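Local coordinates for protein halohydrin dehalogenase (Rhizobium radiobacter, PDB 4IY1) that catalyses the dehalogenation of halohydrins to epoxides, and probably the ring opening of epoxides by nucleophiles such as cyanide, on a cofactor-free short-chain dehydrogenase/reductase scaffold, at residues Val9-Gly14 / Cys30-Phe35; Leu70-Ile75 / Ala116-Arg121; Glu95-Met100 / Leu142-Ser147. The protein carries 37 engineered substitutions. All coordinates share one frame; numbering follows the deposited sequence.

In the fold
The three contacts sit at different places in one Rossmann-type domain and do not touch. Interaction 1 joins the loops that follow strands 3-6 and 27-30. Interactions 2 and 3 share helix 94-122 but lie far along it from each other, with centres 31 Å apart. Interaction 2 packs the end of that helix on the loop entering strand 75-79. Interaction 3 pairs its start with helix 143-163 and includes Tyr145, the probable catalytic tyrosine. The centre of interaction 1 is 21 Å from each of the others, and its nearest atoms come within about 5 Å of interaction 3. Interactions 2 and 3 both reach the second subunit; interaction 1 does not.

Interaction 1: Val9-Gly14 / Cys30-Phe35; sequences VKHFGG and CHDESF
Loop 9-14 follows strand 3-6, and loop 30-35 follows the neighbouring strand 27-30. The two are tied by a backbone bond: Val9 N donates to His31 O at 2.8 Å, nearly along the C=O axis. The packed part of the contact lies at the Val9 side chain. CG1 takes the crowded position between backbone N and carbonyl carbon (chi1 74°). This brings Val9 CG1 to 3.9 Å from Phe35 CZ, while Val9 CG2 sits 3.9 Å from Cys30 SG. The Phe35 ring has Asp32 CB over the centre of one face. Phe44 of helix 38-47 meets this ring edge-to-face and also touches Val9.

The other side is polar and more open to solvent. Lys10 runs extended across the carboxylate of Asp32, at about a right angle. Its tip passes beyond the acid, and Lys10 NZ bonds to Ser34 OG at 2.9 Å. NZ also forms a salt bridge with Glu40. Ser34 N donates to Asp32 OD1 at 2.9 Å, which makes an Asx turn. Ser34 OG also donates to Asp32 OD1, and both donors come from above the carboxylate plane. A water donates to Asp32 OD1 at 2.5 Å and meets His11 NE2 in the plane of the imidazole. The other ring nitrogen, His11 ND1, is bonded to Ser183. Asp32 OD2 takes a weak bond from Lys10 N at 3.4 Å.

Three donors thus grip OD1 and fix the rotation of the carboxylate, which would probably favour its ionised form. In many NAD-dependent relatives an acid at the end of the second strand binds the adenosine ribose. Here the acid is engaged by protein and water, consistent with a family that uses no nucleotide cofactor.

Interaction 2: Leu70-Ile75 / Ala116-Arg121; sequences LGHVDI and ASQMKR. Engineered in segment 70-75: Leu70 (natural residue Tyr), His72 (natural residue Gln), Ile75 (natural residue Val). Engineered in segment 116-121: Arg121 (natural residue Lys).
Loop 70-75 leaves helix 59-70 through Gly71, whose positive phi of 124° turns the chain, and then passes the last turns of helix 94-122 with His72 across from Gln118 and Asp74 across from Met119. Gln118 and Met119 carry the contact from the helix side. CG of Gln118 stands in the crowded position between backbone N and carbonyl carbon, and the chain then extends toward the loop. Val73 N donates to Gln118 OE1 at 3.1 Å. The bond is bent, with an N-H...O angle of 137°, and the donor lies above the plane of the amide, not on a lone pair. The engineered His72 lies alongside the same amide, running the other way. His72 CD2 comes to 3.2 Å from Gln118 OE1, with the ring and amide planes 67° apart. Gln118 NE2 makes a weak bond to Thr67 of helix 59-70.

In the Rossmann fold, loop 70-75 leads into strand 75-79, and helix 94-122 connects that strand to its parallel neighbour 126-130 in a beta-alpha-beta crossover.

An alanine at Gln118 would lose the side-chain acceptor of Val73 N and would probably loosen the loop where it passes the helix. Met119 reaches out extended, and its methyl is the part that touches. Met119 CE lies 3.8 Å from Val73 O and equally far from Asp74 O. Met119 CE also packs against Val73 CG1 at 4.3 Å. Asp74 points its CB away from the helix segment, and its carboxylate pairs with Arg122 and with Thr3 N. Lys120 of the same helix forms a salt bridge with Asp90 of the second subunit.

Interaction 3: Glu95-Met100 / Leu142-Ser147; sequences EDYRDM and LSTYAS. Engineered in segment 95-100: Asp99 (natural residue Gly), Met100 (natural residue Ala). Engineered in segment 142-147: Ala146 (natural residue Thr).
Helices 95-100 and 143-147 run at 31° to each other, with their axes 9.6 Å apart at closest approach. Tyr97 bridges them. Its CG is anti to the backbone N (chi1 -172°), which swings the ring along the second helix. Tyr97 CB starts 4.0 Å from Thr144 CG2. Further out, Tyr97 CD1 lies 3.6 Å from the same methyl. Tyr97 CE1 passes Ser147 OG at 3.3 Å. At the tip, Tyr97 OH and Ser147 OG share a hydrogen bond of 2.7 Å, close to the plane of the ring. The hydroxyl has a further partner in Gln105 of the second subunit.

The engineered Met100 fills the other side of Thr144. Its chain bends at chi2 and chi3, bringing Met100 CE to 3.4 Å from Thr144 OG1. Met100 SD meets the edge of the Tyr145 ring, 5.4 Å from its centroid, in a Met-aromatic contact.

Tyr145 OH is bonded to Arg149, and the Tyr145 side chain touches Ser132. These three residues match the Ser-Tyr-Arg triad of halohydrin dehalogenases, so the contact probably borders the active site. Phe109 and Ile106 of the second subunit also pack on Tyr97. Such pairing of the two long helices at a subunit interface is typical of short-chain dehydrogenase/reductase assemblies.

Interaction 1: Val9-Gly14 / Cys30-Phe35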
loop_
_atom_site.group_PDB
_atom_site.type_symbol
_atom_site.label_atom_id
_atom_site.label_comp_id
_atom_site.label_asym_id
_atom_site.label_seq_id
_atom_site.Cartn_x
_atom_site.Cartn_y
_atom_site.Cartn_z
ATOM N N VAL B 9 -22.994 -19.640 -2.561
ATOM C CA VAL B 9 -23.776 -18.955 -1.557
ATOM C C VAL B 9 -23.707 -19.628 -0.190
ATOM O O VAL B 9 -23.894 -18.971 0.825
ATOM C CB VAL B 9 -25.235 -18.750 -1.998
ATOM C CG1 VAL B 9 -26.004 -20.069 -1.927
ATOM C CG2 VAL B 9 -25.898 -17.694 -1.127
ATOM N N LYS B 10 -23.301 -20.892 -0.156
ATOM C CA LYS B 10 -23.230 -21.644 1.106
ATOM C C LYS B 10 -21.927 -21.457 1.861
ATOM O O LYS B 10 -21.751 -22.043 2.929
ATOM C CB LYS B 10 -23.457 -23.130 0.864
ATOM C CG LYS B 10 -24.868 -23.469 0.367
ATOM C CD LYS B 10 -24.991 -24.966 0.093
ATOM C CE LYS B 10 -26.432 -25.455 0.204
ATOM N NZ LYS B 10 -26.567 -26.882 -0.224
ATOM N N HIS B 11 -21.001 -20.676 1.313
ATOM C CA HIS B 11 -19.670 -20.575 1.920
ATOM C C HIS B 11 -19.177 -19.168 2.026
ATOM O O HIS B 11 -19.656 -18.273 1.302
ATOM C CB HIS B 11 -18.658 -21.411 1.146
ATOM C CG HIS B 11 -19.139 -22.804 0.817
ATOM N ND1 HIS B 11 -18.965 -23.848 1.655
ATOM C CD2 HIS B 11 -19.755 -23.317 -0.329
ATOM C CE1 HIS B 11 -19.489 -24.961 1.097
ATOM N NE2 HIS B 11 -19.986 -24.627 -0.110
ATOM N N PHE B 12 -18.119 -18.994 2.824
ATOM C CA PHE B 12 -17.357 -17.739 2.885
ATOM C C PHE B 12 -18.305 -16.571 3.121
ATOM O O PHE B 12 -18.949 -16.513 4.162
ATOM C CB PHE B 12 -16.513 -17.551 1.599
ATOM C CG PHE B 12 -15.344 -16.571 1.743
ATOM C CD1 PHE B 12 -14.886 -16.156 2.998
ATOM C CD2 PHE B 12 -14.691 -16.096 0.613
ATOM C CE1 PHE B 12 -13.777 -15.316 3.118
ATOM C CE2 PHE B 12 -13.608 -15.230 0.718
ATOM C CZ PHE B 12 -13.128 -14.861 1.972
ATOM N N GLY B 13 -18.396 -15.643 2.157
ATOM C CA GLY B 13 -19.233 -14.453 2.314
ATOM C C GLY B 13 -20.650 -14.652 1.830
ATOM O O GLY B 13 -21.444 -13.701 1.777
ATOM N N GLY B 14 -20.935 -15.863 1.350
ATOM C CA GLY B 14 -22.170 -16.129 0.622
ATOM C C GLY B 14 -23.473 -15.733 1.318
ATOM O O GLY B 14 -24.254 -14.950 0.770
ATOM N N CYS B 30 -28.891 -16.921 -6.473
ATOM C CA CYS B 30 -27.795 -17.556 -5.749
ATOM C C CYS B 30 -27.234 -18.701 -6.551
ATOM O O CYS B 30 -27.982 -19.525 -7.101
ATOM C CB CYS B 30 -28.274 -18.112 -4.416
ATOM S SG CYS B 30 -28.980 -16.880 -3.318
ATOM N N HIS B 31 -25.922 -18.851 -6.471
ATOM C CA HIS B 31 -25.254 -19.939 -7.133
ATOM C C HIS B 31 -24.525 -20.761 -6.116
ATOM O O HIS B 31 -24.089 -20.250 -5.071
ATOM C CB HIS B 31 -24.319 -19.393 -8.215
ATOM C CG HIS B 31 -23.068 -20.217 -8.430
ATOM N ND1 HIS B 31 -22.068 -20.266 -7.532
ATOM C CD2 HIS B 31 -22.684 -21.034 -9.487
ATOM C CE1 HIS B 31 -21.123 -21.124 -7.957
ATOM N NE2 HIS B 31 -21.491 -21.580 -9.160
ATOM N N ASP B 32 -24.487 -22.067 -6.345
ATOM C CA ASP B 32 -23.664 -22.952 -5.542
ATOM C C ASP B 32 -23.391 -24.230 -6.308
ATOM O O ASP B 32 -24.179 -24.632 -7.189
ATOM C CB ASP B 32 -24.349 -23.286 -4.214
ATOM C CG ASP B 32 -23.396 -23.874 -3.215
ATOM O OD1 ASP B 32 -23.337 -25.109 -3.088
ATOM O OD2 ASP B 32 -22.628 -23.118 -2.602
ATOM N N GLU B 33 -22.237 -24.819 -6.033
ATOM C CA GLU B 33 -21.830 -26.048 -6.699
ATOM C C GLU B 33 -22.903 -27.114 -6.440
ATOM O O GLU B 33 -23.344 -27.826 -7.352
ATOM C CB GLU B 33 -20.457 -26.486 -6.170
ATOM C CG GLU B 33 -19.743 -27.530 -7.005
ATOM C CD GLU B 33 -18.286 -27.719 -6.593
ATOM O OE1 GLU B 33 -17.653 -26.735 -6.152
ATOM O OE2 GLU B 33 -17.752 -28.842 -6.746
ATOM N N SER B 34 -23.439 -27.102 -5.228
ATOM C CA SER B 34 -24.366 -28.131 -4.815
ATOM C C SER B 34 -25.720 -27.972 -5.503
ATOM O O SER B 34 -26.538 -28.885 -5.483
ATOM C CB SER B 34 -24.519 -28.138 -3.303
ATOM O OG SER B 34 -25.504 -27.207 -2.902
ATOM N N PHE B 35 -25.960 -26.824 -6.126
ATOM C CA PHE B 35 -27.215 -26.628 -6.836
ATOM C C PHE B 35 -27.230 -27.378 -8.162
ATOM O O PHE B 35 -28.098 -27.136 -9.003
ATOM C CB PHE B 35 -27.520 -25.149 -7.070
ATOM C CG PHE B 35 -27.757 -24.368 -5.815
ATOM C CD1 PHE B 35 -27.711 -22.983 -5.829
ATOM C CD2 PHE B 35 -27.926 -25.012 -4.602
ATOM C CE1 PHE B 35 -27.866 -22.257 -4.660
ATOM C CE2 PHE B 35 -28.137 -24.294 -3.438
ATOM C CZ PHE B 35 -28.111 -22.915 -3.466
HETATM O O HOH W 1 -21.798 -26.354 -1.634
#

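Interaction 2: Leu70-Ile75 / Ala116-Arg121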
loop_
_atom_site.group_PDB
_atom_site.type_symbol
_atom_site.label_atom_id
_atom_site.label_comp_id
_atom_site.label_asym_id
_atom_site.label_seq_id
_atom_site.Cartn_x
_atom_site.Cartn_y
_atom_site.Cartn_z
ATOM N N LEU B 70 -34.927 -13.150 -14.194
ATOM C CA LEU B 70 -35.109 -12.094 -13.187
ATOM C C LEU B 70 -34.938 -10.690 -13.705
ATOM O O LEU B 70 -35.096 -9.748 -12.949
ATOM C CB LEU B 70 -34.194 -12.302 -11.971
ATOM C CG LEU B 70 -34.407 -13.606 -11.189
ATOM C CD1 LEU B 70 -33.432 -13.767 -10.020
ATOM C CD2 LEU B 70 -35.844 -13.703 -10.705
ATOM N N GLY B 71 -34.583 -10.534 -14.972
ATOM C CA GLY B 71 -34.493 -9.201 -15.560
ATOM C C GLY B 71 -33.160 -8.813 -16.189
ATOM O O GLY B 71 -33.082 -8.599 -17.401
ATOM N N HIS B 72 -32.125 -8.677 -15.366
ATOM C CA HIS B 72 -30.919 -7.925 -15.725
ATOM C C HIS B 72 -30.149 -7.745 -14.481
ATOM O O HIS B 72 -30.689 -7.261 -13.485
ATOM C CB HIS B 72 -31.263 -6.533 -16.261
ATOM C CG HIS B 72 -31.085 -6.391 -17.759
ATOM N ND1 HIS B 72 -31.780 -5.491 -18.494
ATOM C CD2 HIS B 72 -30.298 -7.115 -18.666
ATOM C CE1 HIS B 72 -31.430 -5.608 -19.791
ATOM N NE2 HIS B 72 -30.522 -6.603 -19.893
ATOM N N VAL B 73 -28.857 -8.032 -14.535
ATOM C CA VAL B 73 -28.057 -8.103 -13.320
ATOM C C VAL B 73 -27.562 -6.711 -12.917
ATOM O O VAL B 73 -26.940 -6.003 -13.707
ATOM C CB VAL B 73 -26.880 -9.083 -13.487
ATOM C CG1 VAL B 73 -26.023 -9.122 -12.238
ATOM C CG2 VAL B 73 -27.390 -10.468 -13.848
ATOM N N ASP B 74 -27.958 -6.266 -11.735
ATOM C CA ASP B 74 -27.518 -4.965 -11.247
ATOM C C ASP B 74 -26.310 -5.158 -10.352
ATOM O O ASP B 74 -25.475 -4.274 -10.229
ATOM C CB ASP B 74 -28.641 -4.267 -10.482
ATOM C CG ASP B 74 -29.837 -3.931 -11.373
ATOM O OD1 ASP B 74 -30.857 -4.640 -11.291
ATOM O OD2 ASP B 74 -29.783 -2.925 -12.105
ATOM N N ILE B 75 -26.256 -6.291 -9.669
ATOM C CA ILE B 75 -25.180 -6.542 -8.722
ATOM C C ILE B 75 -24.574 -7.916 -8.889
ATOM O O ILE B 75 -25.288 -8.929 -8.863
ATOM C CB ILE B 75 -25.655 -6.353 -7.262
ATOM C CG1 ILE B 75 -26.156 -4.921 -7.039
ATOM C CG2 ILE B 75 -24.519 -6.619 -6.301
ATOM C CD1 ILE B 75 -27.426 -4.866 -6.209
ATOM N N ALA B 116 -20.479 -7.527 -17.944
ATOM C CA ALA B 116 -20.034 -6.149 -18.046
ATOM C C ALA B 116 -20.756 -5.386 -19.183
ATOM O O ALA B 116 -21.031 -4.184 -19.086
ATOM C CB ALA B 116 -18.531 -6.108 -18.229
ATOM N N SER B 117 -21.099 -6.081 -20.260
ATOM C CA SER B 117 -21.536 -5.329 -21.419
ATOM C C SER B 117 -23.002 -4.883 -21.278
ATOM O O SER B 117 -23.324 -3.739 -21.599
ATOM C CB SER B 117 -21.243 -6.076 -22.729
ATOM O OG SER B 117 -22.082 -7.188 -22.864
ATOM N N GLN B 118 -23.829 -5.680 -20.589
ATOM C CA GLN B 118 -25.158 -5.161 -20.192
ATOM C C GLN B 118 -25.141 -4.022 -19.170
ATOM O O GLN B 118 -25.822 -3.001 -19.350
ATOM C CB GLN B 118 -26.148 -6.263 -19.801
ATOM C CG GLN B 118 -25.725 -7.183 -18.669
ATOM C CD GLN B 118 -26.919 -7.708 -17.872
ATOM O OE1 GLN B 118 -27.544 -6.971 -17.098
ATOM N NE2 GLN B 118 -27.208 -8.997 -18.024
ATOM N N MET B 119 -24.250 -4.101 -18.193
ATOM C CA MET B 119 -24.141 -3.005 -17.212
ATOM C C MET B 119 -23.729 -1.727 -17.919
ATOM O O MET B 119 -24.201 -0.619 -17.588
ATOM C CB MET B 119 -23.126 -3.344 -16.134
ATOM C CG MET B 119 -23.567 -4.480 -15.212
ATOM S SD MET B 119 -22.403 -4.690 -13.853
ATOM C CE MET B 119 -23.257 -5.902 -12.815
ATOM N N LYS B 120 -22.807 -1.869 -18.864
ATOM C CA LYS B 120 -22.272 -0.701 -19.582
ATOM C C LYS B 120 -23.370 -0.079 -20.465
ATOM O O LYS B 120 -23.538 1.138 -20.506
ATOM C CB LYS B 120 -21.061 -1.102 -20.422
ATOM C CG LYS B 120 -19.743 -1.146 -19.646
ATOM C CD LYS B 120 -18.681 -1.937 -20.383
ATOM C CE LYS B 120 -18.281 -1.264 -21.684
ATOM N NZ LYS B 120 -17.172 -1.994 -22.383
ATOM N N ARG B 121 -24.062 -0.916 -21.223
ATOM C CA ARG B 121 -25.243 -0.455 -21.962
ATOM C C ARG B 121 -26.226 0.319 -21.062
ATOM O O ARG B 121 -26.634 1.428 -21.396
ATOM C CB ARG B 121 -25.952 -1.655 -22.635
ATOM C CG ARG B 121 -25.160 -2.274 -23.786
ATOM C CD ARG B 121 -26.022 -3.173 -24.650
ATOM N NE ARG B 121 -26.311 -4.445 -24.010
ATOM C CZ ARG B 121 -25.555 -5.532 -24.140
ATOM N NH1 ARG B 121 -24.496 -5.521 -24.935
ATOM N NH2 ARG B 121 -25.856 -6.632 -23.466
#

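Interaction 3: Glu95-Met100 / Leu142-Ser147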
loop_
_atom_site.group_PDB
_atom_site.type_symbol
_atom_site.label_atom_id
_atom_site.label_comp_id
_atom_site.label_asym_id
_atom_site.label_seq_id
_atom_site.Cartn_x
_atom_site.Cartn_y
_atom_site.Cartn_z
ATOM N N GLU B 95 0.545 -27.449 -11.652
ATOM C CA GLU B 95 -0.860 -27.618 -11.941
ATOM C C GLU B 95 -1.763 -27.256 -10.754
ATOM O O GLU B 95 -2.920 -26.884 -10.939
ATOM C CB GLU B 95 -1.122 -29.057 -12.430
ATOM C CG GLU B 95 -2.487 -29.238 -13.065
ATOM C CD GLU B 95 -2.681 -28.395 -14.317
ATOM O OE1 GLU B 95 -1.699 -28.154 -15.048
ATOM O OE2 GLU B 95 -3.835 -28.008 -14.601
ATOM N N ASP B 96 -1.258 -27.402 -9.530
ATOM C CA ASP B 96 -1.959 -26.877 -8.331
ATOM C C ASP B 96 -2.132 -25.336 -8.382
ATOM O O ASP B 96 -3.162 -24.792 -7.969
ATOM C CB ASP B 96 -1.190 -27.232 -7.037
ATOM C CG ASP B 96 -0.965 -28.727 -6.870
ATOM O OD1 ASP B 96 -1.961 -29.476 -6.774
ATOM O OD2 ASP B 96 0.214 -29.149 -6.802
ATOM N N TYR B 97 -1.066 -24.628 -8.726
ATOM C CA TYR B 97 -1.173 -23.173 -8.825
ATOM C C TYR B 97 -2.177 -22.785 -9.917
ATOM O O TYR B 97 -3.045 -21.954 -9.675
ATOM C CB TYR B 97 0.195 -22.530 -9.051
ATOM C CG TYR B 97 0.216 -20.996 -8.988
ATOM C CD1 TYR B 97 -0.530 -20.290 -8.032
ATOM C CD2 TYR B 97 1.047 -20.273 -9.830
ATOM C CE1 TYR B 97 -0.442 -18.894 -7.922
ATOM C CE2 TYR B 97 1.164 -18.890 -9.718
ATOM C CZ TYR B 97 0.414 -18.207 -8.773
ATOM O OH TYR B 97 0.521 -16.823 -8.729
ATOM N N ARG B 98 -2.185 -23.530 -11.029
ATOM C CA ARG B 98 -3.167 -23.283 -12.107
ATOM C C ARG B 98 -4.597 -23.425 -11.609
ATOM O O ARG B 98 -5.414 -22.531 -11.819
ATOM C CB ARG B 98 -2.952 -24.209 -13.325
ATOM C CG ARG B 98 -1.781 -23.831 -14.217
ATOM C CD ARG B 98 -1.781 -24.576 -15.574
ATOM N NE ARG B 98 -0.534 -24.335 -16.309
ATOM C CZ ARG B 98 0.543 -25.114 -16.240
ATOM N NH1 ARG B 98 0.506 -26.252 -15.565
ATOM N NH2 ARG B 98 1.686 -24.717 -16.781
ATOM N N ASP B 99 -4.870 -24.478 -10.839
ATOM C CA ASP B 99 -6.203 -24.664 -10.257
ATOM C C ASP B 99 -6.562 -23.559 -9.249
ATOM O O ASP B 99 -7.716 -23.147 -9.164
ATOM C CB ASP B 99 -6.331 -26.036 -9.569
ATOM C CG ASP B 99 -6.210 -27.207 -10.538
ATOM O OD1 ASP B 99 -6.388 -27.025 -11.765
ATOM O OD2 ASP B 99 -5.877 -28.317 -10.064
ATOM N N MET B 100 -5.609 -23.188 -8.402
ATOM C CA MET B 100 -5.783 -22.046 -7.486
ATOM C C MET B 100 -6.160 -20.772 -8.272
ATOM O O MET B 100 -7.208 -20.167 -8.044
ATOM C CB MET B 100 -4.496 -21.839 -6.665
ATOM C CG MET B 100 -4.596 -20.892 -5.462
ATOM S SD MET B 100 -5.694 -21.488 -4.177
ATOM C CE MET B 100 -4.532 -22.521 -3.270
ATOM N N LEU B 142 1.744 -20.028 2.365
ATOM C CA LEU B 142 0.392 -19.779 1.872
ATOM C C LEU B 142 0.444 -19.151 0.461
ATOM O O LEU B 142 -0.469 -18.444 0.049
ATOM C CB LEU B 142 -0.310 -18.813 2.835
ATOM C CG LEU B 142 -1.835 -18.747 2.807
ATOM C CD1 LEU B 142 -2.402 -20.138 3.008
ATOM C CD2 LEU B 142 -2.382 -17.778 3.847
ATOM N N SER B 143 1.485 -19.459 -0.291
ATOM C CA SER B 143 1.932 -18.589 -1.372
ATOM C C SER B 143 1.038 -18.570 -2.619
ATOM O O SER B 143 0.726 -17.506 -3.157
ATOM C CB SER B 143 3.380 -18.910 -1.754
ATOM O OG SER B 143 3.428 -19.831 -2.832
ATOM N N THR B 144 0.603 -19.734 -3.064
ATOM C CA THR B 144 -0.322 -19.794 -4.186
ATOM C C THR B 144 -1.611 -19.040 -3.868
ATOM O O THR B 144 -2.123 -18.283 -4.700
ATOM C CB THR B 144 -0.687 -21.255 -4.547
ATOM O OG1 THR B 144 -1.188 -21.915 -3.386
ATOM C CG2 THR B 144 0.534 -22.020 -5.068
ATOM N N TYR B 145 -2.145 -19.254 -2.666
ATOM C CA TYR B 145 -3.374 -18.606 -2.250
ATOM C C TYR B 145 -3.233 -17.078 -2.140
ATOM O O TYR B 145 -4.103 -16.339 -2.577
ATOM C CB TYR B 145 -3.828 -19.168 -0.898
ATOM C CG TYR B 145 -5.178 -18.634 -0.464
ATOM C CD1 TYR B 145 -5.275 -17.596 0.435
ATOM C CD2 TYR B 145 -6.348 -19.209 -0.924
ATOM C CE1 TYR B 145 -6.513 -17.156 0.900
ATOM C CE2 TYR B 145 -7.586 -18.766 -0.497
ATOM C CZ TYR B 145 -7.662 -17.765 0.450
ATOM O OH TYR B 145 -8.904 -17.259 0.797
ATOM N N ALA B 146 -2.152 -16.615 -1.522
ATOM C CA ALA B 146 -2.002 -15.181 -1.244
ATOM C C ALA B 146 -1.957 -14.484 -2.594
ATOM O O ALA B 146 -2.521 -13.402 -2.770
ATOM C CB ALA B 146 -0.706 -14.924 -0.468
ATOM N N SER B 147 -1.209 -15.074 -3.523
ATOM C CA SER B 147 -0.930 -14.416 -4.793
ATOM C C SER B 147 -2.122 -14.379 -5.740
ATOM O O SER B 147 -2.413 -13.342 -6.320
ATOM C CB SER B 147 0.328 -14.992 -5.451
ATOM O OG SER B 147 0.029 -16.116 -6.220
#